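Local structure of TetR-family transcriptional regulator (Streptomyces coelicolor A3, 2QIB) at residues Q16-V21 with D37-A42; D24-R29 with P55-L60; R90-Y95 with T180-D185. The protein probably binds cis-regulatory DNA through a helix-turn-helix domain and acts as a transcription factor, as TetR-family regulators generally do. All blocks are in the same frame, centred on the assembly; numbering follows the deposited sequence.

Interaction 1: residues Q16-V21 with D37-A42; sequences QQLIGV and DEIASA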
loop_
_atom_site.group_PDB
_atom_site.type_symbol
_atom_site.label_atom_id
_atom_site.label_comp_id
_atom_site.label_asym_id
_atom_site.label_seq_id
_atom_site.Cartn_x
_atom_site.Cartn_y
_atom_site.Cartn_z
ATOM N N GLN A 16 0.238 3.608 -33.060
ATOM C CA GLN A 16 0.363 2.439 -32.171
ATOM C C GLN A 16 1.828 1.985 -32.003
ATOM O O GLN A 16 2.235 1.580 -30.884
ATOM C CB GLN A 16 -0.601 1.318 -32.598
ATOM C CG GLN A 16 -2.123 1.669 -32.402
ATOM C CD GLN A 16 -2.508 2.211 -30.998
ATOM O OE1 GLN A 16 -2.141 1.639 -29.953
ATOM N NE2 GLN A 16 -3.268 3.314 -30.982
ATOM N N GLN A 17 2.629 2.086 -33.071
ATOM C CA GLN A 17 4.080 1.838 -32.975
ATOM C C GLN A 17 4.739 2.772 -31.961
ATOM O O GLN A 17 5.515 2.323 -31.122
ATOM C CB GLN A 17 4.816 2.000 -34.316
ATOM C CG GLN A 17 6.334 1.675 -34.186
ATOM C CD GLN A 17 7.254 2.582 -34.987
ATOM O OE1 GLN A 17 8.332 2.154 -35.416
ATOM N NE2 GLN A 17 6.844 3.835 -35.197
ATOM N N LEU A 18 4.440 4.068 -32.068
ATOM C CA LEU A 18 4.981 5.059 -31.151
ATOM C C LEU A 18 4.593 4.780 -29.690
ATOM O O LEU A 18 5.429 4.899 -28.816
ATOM C CB LEU A 18 4.515 6.449 -31.586
ATOM C CG LEU A 18 5.418 7.658 -31.744
ATOM C CD1 LEU A 18 6.911 7.381 -32.001
ATOM C CD2 LEU A 18 4.785 8.526 -32.850
ATOM N N ILE A 19 3.330 4.422 -29.429
ATOM C CA ILE A 19 2.898 4.089 -28.059
ATOM C C ILE A 19 3.720 2.913 -27.547
ATOM O O ILE A 19 4.139 2.923 -26.393
ATOM C CB ILE A 19 1.358 3.807 -27.977
ATOM C CG1 ILE A 19 0.587 5.092 -28.342
ATOM C CG2 ILE A 19 0.925 3.308 -26.545
ATOM C CD1 ILE A 19 -0.956 4.906 -28.543
ATOM N N GLY A 20 3.950 1.923 -28.417
ATOM C CA GLY A 20 4.747 0.711 -28.044
ATOM C C GLY A 20 6.197 1.044 -27.705
ATOM O O GLY A 20 6.764 0.523 -26.745
ATOM N N VAL A 21 6.797 1.913 -28.518
ATOM C CA VAL A 21 8.163 2.331 -28.305
ATOM C C VAL A 21 8.239 3.091 -26.995
ATOM O O VAL A 21 9.145 2.867 -26.173
ATOM C CB VAL A 21 8.622 3.196 -29.480
ATOM C CG1 VAL A 21 9.917 3.935 -29.148
ATOM C CG2 VAL A 21 8.771 2.326 -30.745
ATOM N N ASP A 37 13.398 12.694 -28.165
ATOM C CA ASP A 37 14.444 12.320 -29.122
ATOM C C ASP A 37 14.740 10.801 -29.086
ATOM O O ASP A 37 14.950 10.170 -30.120
ATOM C CB ASP A 37 15.714 13.121 -28.864
ATOM C CG ASP A 37 15.615 14.566 -29.369
ATOM O OD1 ASP A 37 14.644 14.899 -30.097
ATOM O OD2 ASP A 37 16.525 15.368 -29.061
ATOM N N GLU A 38 14.747 10.212 -27.893
ATOM C CA GLU A 38 15.028 8.774 -27.784
ATOM C C GLU A 38 13.880 7.945 -28.361
ATOM O O GLU A 38 14.089 6.899 -28.991
ATOM C CB GLU A 38 15.311 8.402 -26.333
ATOM C CG GLU A 38 16.686 8.903 -25.890
ATOM C CD GLU A 38 16.903 8.791 -24.388
ATOM O OE1 GLU A 38 15.919 8.688 -23.659
ATOM O OE2 GLU A 38 18.076 8.834 -23.958
ATOM N N ILE A 39 12.663 8.410 -28.100
ATOM C CA ILE A 39 11.468 7.762 -28.630
ATOM C C ILE A 39 11.469 7.834 -30.175
ATOM O O ILE A 39 11.285 6.810 -30.841
ATOM C CB ILE A 39 10.195 8.375 -27.989
ATOM C CG1 ILE A 39 10.138 7.985 -26.491
ATOM C CG2 ILE A 39 8.927 7.911 -28.751
ATOM C CD1 ILE A 39 9.056 8.791 -25.663
ATOM N N ALA A 40 11.718 9.027 -30.711
ATOM C CA ALA A 40 11.806 9.231 -32.170
ATOM C C ALA A 40 12.865 8.308 -32.744
ATOM O O ALA A 40 12.614 7.583 -33.711
ATOM C CB ALA A 40 12.134 10.697 -32.501
ATOM N N SER A 41 14.056 8.302 -32.131
ATOM C CA SER A 41 15.132 7.431 -32.622
ATOM C C SER A 41 14.750 5.935 -32.634
ATOM O O SER A 41 14.919 5.271 -33.651
ATOM C CB SER A 41 16.430 7.682 -31.840
ATOM O OG SER A 41 17.449 6.788 -32.237
ATOM N N ALA A 42 14.225 5.427 -31.516
ATOM C CA ALA A 42 13.754 4.046 -31.420
ATOM C C ALA A 42 12.657 3.727 -32.446
ATOM O O ALA A 42 12.620 2.628 -33.003
ATOM C CB ALA A 42 13.276 3.752 -30.021
#
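Val-21 lays its CG1 methyl against the backbone carbonyl of Ile-39, the one flat group that is touched across this contact; CG1 stands 3.6 Å from Ile-39 O, and no ring or side-chain amide takes part. The same methyl also reaches CB of Ala-42, one helical turn further on, at 3.5 Å from Val-21 CG1, tighter than usual for two carbons. CG1 is anti to the backbone N of Val-21 (chi1 166°), which turns this branch rather than CG2 to the neighbouring helix. Beside it, Ile-39 offers CG2, which lies 3.9 Å from Leu-18 CD1 and 4.1 Å from Val-21 CG1. One methyl thus meets two residues of 16-21, and the Leu-18 and Ile-39 side chains run at about a right angle to each other. The helical axes of the two segments approach to 9.6 Å with 121° between their N-to-C directions, so the contact is confined to a small patch. Segment 37-42 lies in the predicted helix-turn-helix motif, on its first helix, and 16-21 belongs to the preceding helix 11-28, which packs against it in the three-helix DNA-binding domain of the TetR family. Leu-18 goes on to touch Val-50 and Tyr-53 of helix 47-53. With only methyl groups and a carbonyl oxygen meeting here, the helices are held across this patch by shape and apolar burial rather than by polar bonds.

Interaction 2: residues D24-R29 with P55-L60; sequences DLFSRR and PGKLSL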
loop_
_atom_site.group_PDB
_atom_site.type_symbol
_atom_site.label_atom_id
_atom_site.label_comp_id
_atom_site.label_asym_id
_atom_site.label_seq_id
_atom_site.Cartn_x
_atom_site.Cartn_y
_atom_site.Cartn_z
ATOM N N ASP A 24 7.956 0.762 -24.118
ATOM C CA ASP A 24 9.225 0.057 -23.928
ATOM C C ASP A 24 10.239 0.896 -23.111
ATOM O O ASP A 24 10.811 0.433 -22.133
ATOM C CB ASP A 24 9.846 -0.311 -25.275
ATOM C CG ASP A 24 11.154 -1.079 -25.111
ATOM O OD1 ASP A 24 11.165 -2.063 -24.363
ATOM O OD2 ASP A 24 12.171 -0.692 -25.708
ATOM N N LEU A 25 10.433 2.146 -23.518
ATOM C CA LEU A 25 11.407 3.021 -22.864
ATOM C C LEU A 25 10.983 3.416 -21.461
ATOM O O LEU A 25 11.808 3.363 -20.545
ATOM C CB LEU A 25 11.730 4.246 -23.734
ATOM C CG LEU A 25 12.398 3.919 -25.084
ATOM C CD1 LEU A 25 12.820 5.235 -25.761
ATOM C CD2 LEU A 25 13.582 2.983 -24.911
ATOM N N PHE A 26 9.704 3.774 -21.295
ATOM C CA PHE A 26 9.172 4.137 -19.976
ATOM C C PHE A 26 9.099 2.920 -19.050
ATOM O O PHE A 26 8.953 3.074 -17.827
ATOM C CB PHE A 26 7.803 4.787 -20.092
ATOM C CG PHE A 26 7.842 6.210 -20.618
ATOM C CD1 PHE A 26 8.644 7.184 -19.988
ATOM C CD2 PHE A 26 7.049 6.598 -21.700
ATOM C CE1 PHE A 26 8.642 8.527 -20.457
ATOM C CE2 PHE A 26 7.042 7.901 -22.172
ATOM C CZ PHE A 26 7.849 8.880 -21.564
ATOM N N SER A 27 9.179 1.713 -19.610
ATOM C CA SER A 27 9.236 0.516 -18.761
ATOM C C SER A 27 10.654 0.315 -18.234
ATOM O O SER A 27 10.851 -0.150 -17.105
ATOM C CB SER A 27 8.771 -0.738 -19.506
ATOM O OG SER A 27 7.374 -0.611 -19.772
ATOM N N ARG A 28 11.643 0.658 -19.060
ATOM C CA ARG A 28 13.051 0.389 -18.780
ATOM C C ARG A 28 13.724 1.372 -17.837
ATOM O O ARG A 28 14.718 1.026 -17.195
ATOM C CB ARG A 28 13.854 0.371 -20.095
ATOM C CG ARG A 28 13.521 -0.811 -20.975
ATOM C CD ARG A 28 14.012 -0.534 -22.415
ATOM N NE ARG A 28 15.293 -1.176 -22.598
ATOM C CZ ARG A 28 15.444 -2.388 -23.121
ATOM N NH1 ARG A 28 14.392 -3.060 -23.574
ATOM N NH2 ARG A 28 16.655 -2.909 -23.215
ATOM N N ARG A 29 13.222 2.600 -17.794
ATOM C CA ARG A 29 13.888 3.665 -17.060
ATOM C C ARG A 29 12.879 4.580 -16.428
ATOM O O ARG A 29 11.746 4.711 -16.935
ATOM C CB ARG A 29 14.724 4.542 -18.021
ATOM C CG ARG A 29 15.767 3.796 -18.806
ATOM C CD ARG A 29 16.789 4.775 -19.411
ATOM N NE ARG A 29 16.285 5.532 -20.577
ATOM C CZ ARG A 29 16.166 5.055 -21.813
ATOM N NH1 ARG A 29 16.470 3.784 -22.093
ATOM N NH2 ARG A 29 15.783 5.874 -22.787
ATOM N N PRO A 55 1.044 15.792 -28.429
ATOM C CA PRO A 55 1.466 17.205 -28.263
ATOM C C PRO A 55 2.557 17.444 -27.214
ATOM O O PRO A 55 3.119 18.545 -27.138
ATOM C CB PRO A 55 0.176 17.899 -27.833
ATOM C CG PRO A 55 -0.593 16.826 -27.104
ATOM C CD PRO A 55 -0.308 15.559 -27.896
ATOM N N GLY A 56 2.878 16.426 -26.424
ATOM C CA GLY A 56 3.983 16.534 -25.481
ATOM C C GLY A 56 4.321 15.196 -24.840
ATOM O O GLY A 56 3.629 14.186 -25.034
ATOM N N LYS A 57 5.399 15.215 -24.065
ATOM C CA LYS A 57 5.890 14.017 -23.406
ATOM C C LYS A 57 4.841 13.387 -22.492
ATOM O O LYS A 57 4.668 12.166 -22.504
ATOM C CB LYS A 57 7.171 14.352 -22.663
ATOM C CG LYS A 57 7.825 13.162 -21.997
ATOM C CD LYS A 57 9.125 13.627 -21.356
ATOM C CE LYS A 57 9.638 12.545 -20.438
ATOM N NZ LYS A 57 10.957 12.902 -19.885
ATOM N N LEU A 58 4.123 14.209 -21.734
ATOM C CA LEU A 58 3.125 13.667 -20.797
ATOM C C LEU A 58 2.015 12.877 -21.507
ATOM O O LEU A 58 1.601 11.802 -21.039
ATOM C CB LEU A 58 2.541 14.762 -19.884
ATOM C CG LEU A 58 1.469 14.301 -18.873
ATOM C CD1 LEU A 58 1.978 13.223 -17.883
ATOM C CD2 LEU A 58 0.885 15.503 -18.138
ATOM N N SER A 59 1.548 13.373 -22.652
ATOM C CA SER A 59 0.437 12.721 -23.326
ATOM C C SER A 59 0.884 11.340 -23.842
ATOM O O SER A 59 0.122 10.393 -23.800
ATOM C CB SER A 59 -0.101 13.626 -24.455
ATOM O OG SER A 59 0.860 13.699 -25.469
ATOM N N LEU A 60 2.144 11.233 -24.262
ATOM C CA LEU A 60 2.715 9.962 -24.718
ATOM C C LEU A 60 2.909 9.011 -23.541
ATOM O O LEU A 60 2.587 7.816 -23.616
ATOM C CB LEU A 60 4.040 10.229 -25.433
ATOM C CG LEU A 60 4.675 9.078 -26.229
ATOM C CD1 LEU A 60 3.656 8.115 -26.937
ATOM C CD2 LEU A 60 5.620 9.654 -27.225
#
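The phenyl ring of Phe-26 fills the buried part of this contact, its CB directed toward 55-60. CE2 of Phe-26 makes a loose approach to the main chain of Leu-60, also buried, 4.5 Å from its carbon C. Round the rest of Phe-26 the packing is continued by Val-34, by Ile-39 and by Tyr-61, whose ring meets it edge-to-face. Lys-57 forms the partly exposed margin, yet makes the closer approach: its chain, extended from CG onward, passes the ring so that CE lies at the ring edge, 4.1 Å from Phe-26 CE1. Within the DNA-binding domain of the TetR fold this contact joins the end of helix 11-28 to the start of helix 57-75, which leads on toward the C-terminal domain. Although at the solvent edge, the ammonium of Lys-57 is fixed beyond the two segments by Val-34 O and Pro-31 O. Gly-56 is the N-cap of helix 57-75, and its O accepts a 2.8 Å hydrogen bond from Ser-59 OG, the donor tilted 23° from the carbonyl plane. On the exposed face of helix 11-28, Arg-28 NH1 and Asp-24 OD1 form a salt bridge 3.5 Å long whose hydrogen bond is weak.

Interaction 3: residues R90-Y95 with T180-D185; sequences RVMGRY and TQLVHD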
loop_
_atom_site.group_PDB
_atom_site.type_symbol
_atom_site.label_atom_id
_atom_site.label_comp_id
_atom_site.label_asym_id
_atom_site.label_seq_id
_atom_site.Cartn_x
_atom_site.Cartn_y
_atom_site.Cartn_z
ATOM N N ARG A 90 -2.323 -18.237 -9.669
ATOM C CA ARG A 90 -2.109 -18.070 -11.122
ATOM C C ARG A 90 -2.066 -16.596 -11.527
ATOM O O ARG A 90 -1.193 -16.147 -12.306
ATOM C CB ARG A 90 -3.166 -18.839 -11.924
ATOM C CG ARG A 90 -2.852 -20.334 -11.875
ATOM C CD ARG A 90 -3.774 -21.149 -12.795
ATOM N NE ARG A 90 -5.143 -21.211 -12.295
ATOM C CZ ARG A 90 -5.612 -22.125 -11.444
ATOM N NH1 ARG A 90 -4.813 -23.068 -10.932
ATOM N NH2 ARG A 90 -6.883 -22.062 -11.081
ATOM N N VAL A 91 -3.013 -15.826 -10.976
ATOM C CA VAL A 91 -3.011 -14.388 -11.248
ATOM C C VAL A 91 -1.722 -13.748 -10.673
ATOM O O VAL A 91 -1.107 -12.877 -11.306
ATOM C CB VAL A 91 -4.229 -13.688 -10.627
ATOM C CG1 VAL A 91 -4.131 -12.160 -10.877
ATOM C CG2 VAL A 91 -5.520 -14.251 -11.214
HETATM N N MSE A 92 -1.314 -14.138 -9.468
HETATM C CA MSE A 92 -0.051 -13.584 -8.913
HETATM C C MSE A 92 1.167 -13.842 -9.832
HETATM O O MSE A 92 2.039 -12.997 -9.944
HETATM C CB MSE A 92 0.238 -14.121 -7.509
HETATM C CG MSE A 92 -0.752 -13.672 -6.423
HETATM SE SE MSE A 92 -0.677 -11.726 -6.193
HETATM C CE MSE A 92 -2.058 -11.191 -7.493
ATOM N N GLY A 93 1.213 -15.003 -10.489
ATOM C CA GLY A 93 2.298 -15.279 -11.471
ATOM C C GLY A 93 2.304 -14.248 -12.581
ATOM O O GLY A 93 3.361 -13.718 -12.955
ATOM N N ARG A 94 1.126 -13.990 -13.135
ATOM C CA ARG A 94 0.994 -13.000 -14.217
ATOM C C ARG A 94 1.298 -11.568 -13.723
ATOM O O ARG A 94 1.921 -10.766 -14.444
ATOM C CB ARG A 94 -0.398 -13.083 -14.827
ATOM C CG ARG A 94 -0.634 -14.445 -15.576
ATOM C CD ARG A 94 -1.813 -14.347 -16.551
ATOM N NE ARG A 94 -3.089 -14.175 -15.860
ATOM C CZ ARG A 94 -3.843 -15.160 -15.360
ATOM N NH1 ARG A 94 -3.455 -16.452 -15.393
ATOM N NH2 ARG A 94 -4.989 -14.848 -14.792
ATOM N N TYR A 95 0.883 -11.282 -12.487
ATOM C CA TYR A 95 1.144 -10.000 -11.864
ATOM C C TYR A 95 2.645 -9.763 -11.712
ATOM O O TYR A 95 3.161 -8.743 -12.173
ATOM C CB TYR A 95 0.400 -9.914 -10.526
ATOM C CG TYR A 95 0.771 -8.708 -9.669
ATOM C CD1 TYR A 95 0.670 -7.397 -10.168
ATOM C CD2 TYR A 95 1.193 -8.880 -8.342
ATOM C CE1 TYR A 95 0.963 -6.278 -9.336
ATOM C CE2 TYR A 95 1.484 -7.779 -7.508
ATOM C CZ TYR A 95 1.384 -6.486 -8.015
ATOM O OH TYR A 95 1.655 -5.386 -7.238
ATOM N N THR A 180 3.330 -16.950 -3.466
ATOM C CA THR A 180 2.672 -17.820 -2.467
ATOM C C THR A 180 2.367 -17.047 -1.196
ATOM O O THR A 180 1.280 -17.182 -0.597
ATOM C CB THR A 180 3.545 -19.060 -2.185
ATOM O OG1 THR A 180 3.455 -19.893 -3.360
ATOM C CG2 THR A 180 3.015 -19.830 -0.995
ATOM N N GLN A 181 3.330 -16.237 -0.778
ATOM C CA GLN A 181 3.127 -15.385 0.405
ATOM C C GLN A 181 1.904 -14.491 0.289
ATOM O O GLN A 181 1.120 -14.412 1.247
ATOM C CB GLN A 181 4.364 -14.538 0.626
ATOM C CG GLN A 181 4.285 -13.651 1.930
ATOM C CD GLN A 181 5.646 -13.269 2.412
ATOM O OE1 GLN A 181 6.373 -14.121 2.925
ATOM N NE2 GLN A 181 5.983 -11.975 2.329
ATOM N N LEU A 182 1.710 -13.852 -0.861
ATOM C CA LEU A 182 0.550 -12.962 -1.035
ATOM C C LEU A 182 -0.790 -13.740 -0.984
ATOM O O LEU A 182 -1.795 -13.219 -0.444
ATOM C CB LEU A 182 0.651 -12.181 -2.345
ATOM C CG LEU A 182 1.607 -10.992 -2.165
ATOM C CD1 LEU A 182 1.967 -10.423 -3.522
ATOM C CD2 LEU A 182 1.057 -9.856 -1.219
ATOM N N VAL A 183 -0.789 -14.966 -1.515
ATOM C CA VAL A 183 -1.973 -15.824 -1.426
ATOM C C VAL A 183 -2.272 -16.186 0.037
ATOM O O VAL A 183 -3.420 -16.010 0.508
ATOM C CB VAL A 183 -1.836 -17.098 -2.301
ATOM C CG1 VAL A 183 -3.087 -18.002 -2.117
ATOM C CG2 VAL A 183 -1.662 -16.661 -3.748
ATOM N N HIS A 184 -1.248 -16.640 0.771
ATOM C CA HIS A 184 -1.428 -16.901 2.195
ATOM C C HIS A 184 -1.828 -15.644 2.970
ATOM O O HIS A 184 -2.682 -15.717 3.848
ATOM C CB HIS A 184 -0.150 -17.438 2.782
ATOM C CG HIS A 184 0.170 -18.831 2.333
ATOM N ND1 HIS A 184 -0.801 -19.805 2.176
ATOM C CD2 HIS A 184 1.357 -19.431 2.073
ATOM C CE1 HIS A 184 -0.219 -20.944 1.834
ATOM N NE2 HIS A 184 1.086 -20.740 1.742
ATOM N N ASP A 185 -1.221 -14.503 2.628
ATOM C CA ASP A 185 -1.562 -13.217 3.270
ATOM C C ASP A 185 -3.049 -12.909 3.126
ATOM O O ASP A 185 -3.656 -12.439 4.056
ATOM C CB ASP A 185 -0.789 -12.072 2.642
ATOM C CG ASP A 185 0.700 -12.082 3.024
ATOM O OD1 ASP A 185 1.055 -12.750 4.019
ATOM O OD2 ASP A 185 1.503 -11.386 2.324
#
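Met-92, a selenomethionine in this crystal, carries the contact from helix 84-101 to Leu-182 and Val-183 on helix 175-194, inside the all-helical C-terminal domain of the TetR fold. Its selenium does most of the touching: SE meets Leu-182 at CD1, 4.0 Å away, and at CB, 4.1 Å away, the two side chains crossing at about a right angle. Closer to the backbone, Met-92 CG sits 4.1 Å from Val-183 CG2. CG of Met-92, anti to the carbonyl carbon (chi1 -67°), faces Val-183, and the bend at chi2 (-63°) carries SE to Leu-182. The nearest backbones, at Met-92 and Leu-182, are 7.9 Å apart between CA atoms, and the three side chains filling this interval make an apolar contact. In the next shell, Trp-156 of helix 147-168 touches Met-92 while its NE1 hydrogen-bonds to Leu-182 O, and Tyr-95 reaches the same helix with OH bound to Ala-160 O. Further out, the ring of His-184 meets that of Tyr-196 of the second subunit with the planes nearly parallel, which places helix 175-194 at the dimer interface. On the far side of segment 90-95, Arg-94 forms a salt bridge with Glu-78, and its guanidinium has Arg-90 O 3.8 Å above one face, offset toward the rim.

Overall arrangement
Interactions 1 and 2 belong to the DNA-binding domain and share helix 11-28; their centres are 9 Å apart. Ile-39 of interaction 1 packs on Leu-25 and Leu-60 of interaction 2, and Glu-38 OE1 pairs with Arg-29 NH2 at 2.9 Å, so one apolar core with a salt bridge beside it serves both. Interaction 1 is only partly buried, with exposed Ala-42 at its margin, whereas interaction 2 buries an aromatic ring beside a lysine bound elsewhere. Interaction 3 lies in the C-terminal domain, its centre 29 Å from that of interaction 2. It is buried, wholly apolar across its segments, and has the second subunit nearby.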